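MutT/nudix family protein (Shewanella oneidensis, PDB 3GZ5) regulates transcription of NAD metabolism genes in response to ADP-ribose, probably sensing it with a Nudix domain and binding DNA with a winged helix-turn-helix domain. Local coordinates at residues B[83-87]-B[110-114]; B[87-91]-B[151-155]. The contacts are given in a common frame with arbitrary orientation. Residues are numbered along the deposited sequence.

Interaction 1 of 2, residues B[83-87]-B[110-114]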
loop_
_atom_site.group_PDB
_atom_site.type_symbol
_atom_site.label_atom_id
_atom_site.label_comp_id
_atom_site.label_asym_id
_atom_site.label_seq_id
_atom_site.Cartn_x
_atom_site.Cartn_y
_atom_site.Cartn_z
ATOM N N VAL B 83 -3.338 -21.832 -5.666
ATOM C CA VAL B 83 -3.616 -20.501 -5.190
ATOM C C VAL B 83 -2.749 -20.270 -3.917
ATOM O O VAL B 83 -2.839 -21.031 -2.960
ATOM C CB VAL B 83 -5.140 -20.324 -4.920
ATOM C CG1 VAL B 83 -5.444 -18.933 -4.352
ATOM C CG2 VAL B 83 -5.951 -20.590 -6.221
ATOM N N PRO B 84 -1.890 -19.239 -3.913
ATOM C CA PRO B 84 -1.033 -19.008 -2.719
ATOM C C PRO B 84 -1.874 -18.638 -1.494
ATOM O O PRO B 84 -2.932 -18.037 -1.660
ATOM C CB PRO B 84 -0.156 -17.817 -3.112
ATOM C CG PRO B 84 -0.376 -17.602 -4.569
ATOM C CD PRO B 84 -1.697 -18.214 -4.947
ATOM N N PRO B 85 -1.429 -19.013 -0.272
ATOM C CA PRO B 85 -2.263 -18.661 0.883
ATOM C C PRO B 85 -2.194 -17.177 1.266
ATOM O O PRO B 85 -3.053 -16.706 2.003
ATOM C CB PRO B 85 -1.702 -19.550 2.005
ATOM C CG PRO B 85 -0.248 -19.741 1.649
ATOM C CD PRO B 85 -0.222 -19.771 0.122
ATOM N N TYR B 86 -1.210 -16.440 0.764
ATOM C CA TYR B 86 -1.107 -15.018 1.112
ATOM C C TYR B 86 -0.818 -14.169 -0.124
ATOM O O TYR B 86 0.080 -14.462 -0.900
ATOM C CB TYR B 86 -0.043 -14.743 2.205
ATOM C CG TYR B 86 0.068 -13.259 2.541
ATOM C CD1 TYR B 86 0.915 -12.423 1.812
ATOM C CD2 TYR B 86 -0.703 -12.688 3.557
ATOM C CE1 TYR B 86 1.014 -11.045 2.089
ATOM C CE2 TYR B 86 -0.620 -11.306 3.845
ATOM C CZ TYR B 86 0.239 -10.501 3.103
ATOM O OH TYR B 86 0.321 -9.141 3.346
ATOM N N ILE B 87 -1.584 -13.103 -0.267
ATOM C CA ILE B 87 -1.439 -12.177 -1.388
ATOM C C ILE B 87 -1.914 -10.795 -0.984
ATOM O O ILE B 87 -2.917 -10.656 -0.301
ATOM C CB ILE B 87 -2.152 -12.716 -2.696
ATOM C CG1 ILE B 87 -1.726 -11.897 -3.910
ATOM C CG2 ILE B 87 -3.699 -12.743 -2.541
ATOM C CD1 ILE B 87 -1.658 -12.705 -5.174
ATOM N N THR B 110 2.334 -8.617 -4.009
ATOM C CA THR B 110 3.252 -9.525 -3.320
ATOM C C THR B 110 2.502 -10.771 -2.905
ATOM O O THR B 110 1.359 -10.696 -2.446
ATOM C CB THR B 110 3.881 -8.936 -2.018
ATOM O OG1 THR B 110 4.480 -7.679 -2.297
ATOM C CG2 THR B 110 5.006 -9.878 -1.506
ATOM N N ALA B 111 3.144 -11.920 -3.061
ATOM C CA ALA B 111 2.573 -13.137 -2.560
ATOM C C ALA B 111 3.586 -14.011 -1.820
ATOM O O ALA B 111 4.807 -13.884 -2.013
ATOM C CB ALA B 111 1.859 -13.932 -3.714
ATOM N N LEU B 112 3.059 -14.910 -0.994
ATOM C CA LEU B 112 3.853 -15.880 -0.254
ATOM C C LEU B 112 3.211 -17.257 -0.305
ATOM O O LEU B 112 1.992 -17.405 -0.163
ATOM C CB LEU B 112 4.035 -15.438 1.213
ATOM C CG LEU B 112 4.854 -14.185 1.586
ATOM C CD1 LEU B 112 4.907 -13.968 3.113
ATOM C CD2 LEU B 112 6.278 -14.322 1.065
ATOM N N MET B 113 4.033 -18.271 -0.525
ATOM C CA MET B 113 3.572 -19.652 -0.432
ATOM C C MET B 113 4.717 -20.550 -0.007
ATOM O O MET B 113 5.868 -20.140 -0.044
ATOM C CB MET B 113 2.994 -20.139 -1.757
ATOM C CG MET B 113 3.992 -20.398 -2.908
ATOM S SD MET B 113 3.089 -21.245 -4.250
ATOM C CE MET B 113 4.229 -21.080 -5.562
ATOM N N SER B 114 4.411 -21.785 0.375
ATOM C CA SER B 114 5.488 -22.721 0.677
ATOM C C SER B 114 6.055 -23.335 -0.602
ATOM O O SER B 114 5.341 -23.595 -1.577
ATOM C CB SER B 114 5.029 -23.815 1.634
ATOM O OG SER B 114 4.514 -24.902 0.895
#
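Residues 83-87 and 110-114 run antiparallel, and the spacing of their CA atoms sets the register: Tyr86 faces Leu112 at 5.2 Å as a hydrogen-bonded pair, and Ile87 faces Ala111 at 4.3 Å as a non-hydrogen-bonded pair. Of the two bonds in the first pair, Leu112 N to Tyr86 O is sound (3.0 Å, 164°), whereas Tyr86 N to Leu112 O is weak (3.5 Å, 144°). Further back, Pro84 and Pro85 lack an amide hydrogen and can donate no bond. Ile87 CA also makes a CA-H...O contact with Thr110 O (3.3 Å, 145°).

Side chains alternate between the faces. Tyr86 CB and Leu112 CB, 4.3 Å apart, share one face, where both residues also meet Phe168. On the other, Ile87 CD1 is 4.0 Å from Ala111 CB, with helix 68-80 packing on Ile87 through Val72 and Leu76. Before the strand the contact is apolar: Pro85 CD lies 3.7 Å from Met113 CB, and Pro84 CB 4.1 Å from the same atom. The arrangement is the open end of a beta hairpin, strands 86-95 and 104-112, within the mixed sheet of the Nudix fold.

Interaction 2 of 2, residues B[87-91]-B[151-155]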
loop_
_atom_site.group_PDB
_atom_site.type_symbol
_atom_site.label_atom_id
_atom_site.label_comp_id
_atom_site.label_asym_id
_atom_site.label_seq_id
_atom_site.Cartn_x
_atom_site.Cartn_y
_atom_site.Cartn_z
ATOM N N ILE B 87 -1.584 -13.103 -0.267
ATOM C CA ILE B 87 -1.439 -12.177 -1.388
ATOM C C ILE B 87 -1.914 -10.795 -0.984
ATOM O O ILE B 87 -2.917 -10.656 -0.301
ATOM C CB ILE B 87 -2.152 -12.716 -2.696
ATOM C CG1 ILE B 87 -1.726 -11.897 -3.910
ATOM C CG2 ILE B 87 -3.699 -12.743 -2.541
ATOM C CD1 ILE B 87 -1.658 -12.705 -5.174
ATOM N N GLU B 88 -1.167 -9.774 -1.383
ATOM C CA GLU B 88 -1.470 -8.400 -1.050
ATOM C C GLU B 88 -0.943 -7.504 -2.155
ATOM O O GLU B 88 0.192 -7.681 -2.636
ATOM C CB GLU B 88 -0.780 -8.017 0.279
ATOM C CG GLU B 88 -0.962 -6.545 0.674
ATOM C CD GLU B 88 -0.115 -6.132 1.872
ATOM O OE1 GLU B 88 -0.629 -5.394 2.745
ATOM O OE2 GLU B 88 1.074 -6.526 1.935
ATOM N N GLN B 89 -1.745 -6.523 -2.548
ATOM C CA GLN B 89 -1.315 -5.539 -3.527
ATOM C C GLN B 89 -0.101 -4.751 -3.016
ATOM O O GLN B 89 -0.091 -4.263 -1.876
ATOM C CB GLN B 89 -2.488 -4.599 -3.837
ATOM C CG GLN B 89 -2.555 -4.098 -5.262
ATOM C CD GLN B 89 -3.780 -3.248 -5.514
ATOM O OE1 GLN B 89 -4.799 -3.727 -6.038
ATOM N NE2 GLN B 89 -3.690 -1.993 -5.155
ATOM N N LEU B 90 0.932 -4.651 -3.845
ATOM C CA LEU B 90 2.132 -3.887 -3.544
ATOM C C LEU B 90 2.021 -2.411 -3.989
ATOM O O LEU B 90 2.105 -1.478 -3.185
ATOM C CB LEU B 90 3.342 -4.559 -4.214
ATOM C CG LEU B 90 4.725 -3.931 -3.975
ATOM C CD1 LEU B 90 5.108 -3.935 -2.496
ATOM C CD2 LEU B 90 5.833 -4.559 -4.851
ATOM N N CYS B 91 1.842 -2.213 -5.292
ATOM C CA CYS B 91 1.880 -0.902 -5.880
ATOM C C CYS B 91 1.362 -1.026 -7.319
ATOM O O CYS B 91 1.209 -2.138 -7.850
ATOM C CB CYS B 91 3.309 -0.325 -5.851
ATOM S SG CYS B 91 4.482 -1.320 -6.805
ATOM N N GLN B 151 11.110 -3.468 -4.357
ATOM C CA GLN B 151 10.017 -2.905 -3.588
ATOM C C GLN B 151 9.272 -3.991 -2.765
ATOM O O GLN B 151 9.002 -3.802 -1.579
ATOM C CB GLN B 151 9.073 -2.136 -4.510
ATOM C CG GLN B 151 8.245 -1.086 -3.783
ATOM C CD GLN B 151 7.554 -0.100 -4.717
ATOM O OE1 GLN B 151 7.977 0.116 -5.868
ATOM N NE2 GLN B 151 6.480 0.512 -4.217
ATOM N N ALA B 152 8.955 -5.118 -3.399
ATOM C CA ALA B 152 8.314 -6.239 -2.705
ATOM C C ALA B 152 9.176 -6.725 -1.537
ATOM O O ALA B 152 8.671 -6.942 -0.441
ATOM C CB ALA B 152 8.026 -7.382 -3.679
ATOM N N ARG B 153 10.476 -6.897 -1.799
ATOM C CA ARG B 153 11.441 -7.364 -0.803
ATOM C C ARG B 153 11.542 -6.429 0.411
ATOM O O ARG B 153 11.690 -6.886 1.553
ATOM C CB ARG B 153 12.818 -7.595 -1.453
ATOM C CG ARG B 153 13.957 -7.959 -0.471
ATOM C CD ARG B 153 13.746 -9.298 0.224
ATOM N NE ARG B 153 14.868 -9.609 1.120
ATOM C CZ ARG B 153 15.035 -9.085 2.333
ATOM N NH1 ARG B 153 14.150 -8.213 2.833
ATOM N NH2 ARG B 153 16.084 -9.442 3.053
ATOM N N GLU B 154 11.470 -5.126 0.144
ATOM C CA GLU B 154 11.447 -4.090 1.150
ATOM C C GLU B 154 10.149 -4.062 1.972
ATOM O O GLU B 154 10.163 -3.805 3.191
ATOM C CB GLU B 154 11.553 -2.755 0.455
ATOM C CG GLU B 154 12.919 -2.259 0.187
ATOM C CD GLU B 154 12.864 -0.767 -0.002
ATOM O OE1 GLU B 154 13.447 -0.049 0.841
ATOM O OE2 GLU B 154 12.178 -0.311 -0.955
ATOM N N ARG B 155 9.010 -4.267 1.315
ATOM C CA ARG B 155 7.777 -4.396 2.091
ATOM C C ARG B 155 7.770 -5.648 2.961
ATOM O O ARG B 155 7.287 -5.610 4.056
ATOM C CB ARG B 155 6.483 -4.292 1.267
ATOM C CG ARG B 155 5.304 -3.936 2.254
ATOM C CD ARG B 155 3.999 -3.722 1.623
ATOM N NE ARG B 155 3.593 -4.915 0.884
ATOM C CZ ARG B 155 2.475 -4.994 0.165
ATOM N NH1 ARG B 155 2.201 -6.112 -0.504
ATOM N NH2 ARG B 155 1.645 -3.946 0.117
#
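Here helix 145-162 packs on the mixed beta sheet of the Nudix fold, in an alpha/beta layer contact: the axes of strand 87-91 and helix 151-155 approach to 9.3 Å, with 123° between their N-to-C directions. The polar centre is Arg155, whose side chain reaches from the helix to backbone carbonyls of the strand. Its best bond is Arg155 NH2 to Gln89 O, 2.7 Å at 154°. Arg155 NH1 adds two weak ones, to Gln89 O at 3.2 Å and to Glu88 O at 3.3 Å, and a further weak bond to Thr110 OG1 on the adjacent strand. Gln89 O therefore accepts from both terminal nitrogens.

The charge is balanced by Glu88, with OE2 placed 2.7 Å from Arg155 NH1. This salt bridge is electrostatic, since the oxygen sits well out of the guanidinium plane and no N-H points at it; the place of Glu88 OE2 is less sure, because it lies too close to a neighbour in the model. Glu88 OE2 has a second cationic partner in Lys159, one helical turn further on, and a weak hydrogen bond with Tyr86 OH.

A classic beta bulge, in which Leu90 and Cys91 both face Cys108, interrupts the regular pairing of the strand here. The CA-to-CB bond of Leu90 points sideways relative to the helix, but the side chain's end comes nearer. The helix segment covers 97 Å² of Leu90: CD2 is 3.8 Å from Ala152 CB, while CD1 packs 3.8 Å from Arg155 NE. Beyond it, Cys91 CB meets Gln151 NE2 at 3.7 Å.

In the fold
Both contacts use strand 86-95, interaction 1 together with the loop that leads into it, and share Ile87; their centres lie 12 Å apart. Along the chain, strand 86-95 comes first, then its hairpin partner 104-112, and helix 145-162 last. Interaction 1 is local, with 22 residues between its segments; interaction 2 spans 59 and brings the later helix onto the same sheet. Thr110 joins them: its N lies 2.7 Å from Glu88 O, a probable hydrogen bond, and its OG1 lies 3.8 Å from Ala152 CB. Strand 86-95 meets helix 68-80 through Ile87 and helix 145-162 through Glu88, Gln89 O, Leu90 and Cys91. Gln89 and Cys91 also pack on the second subunit, at the dimer interface.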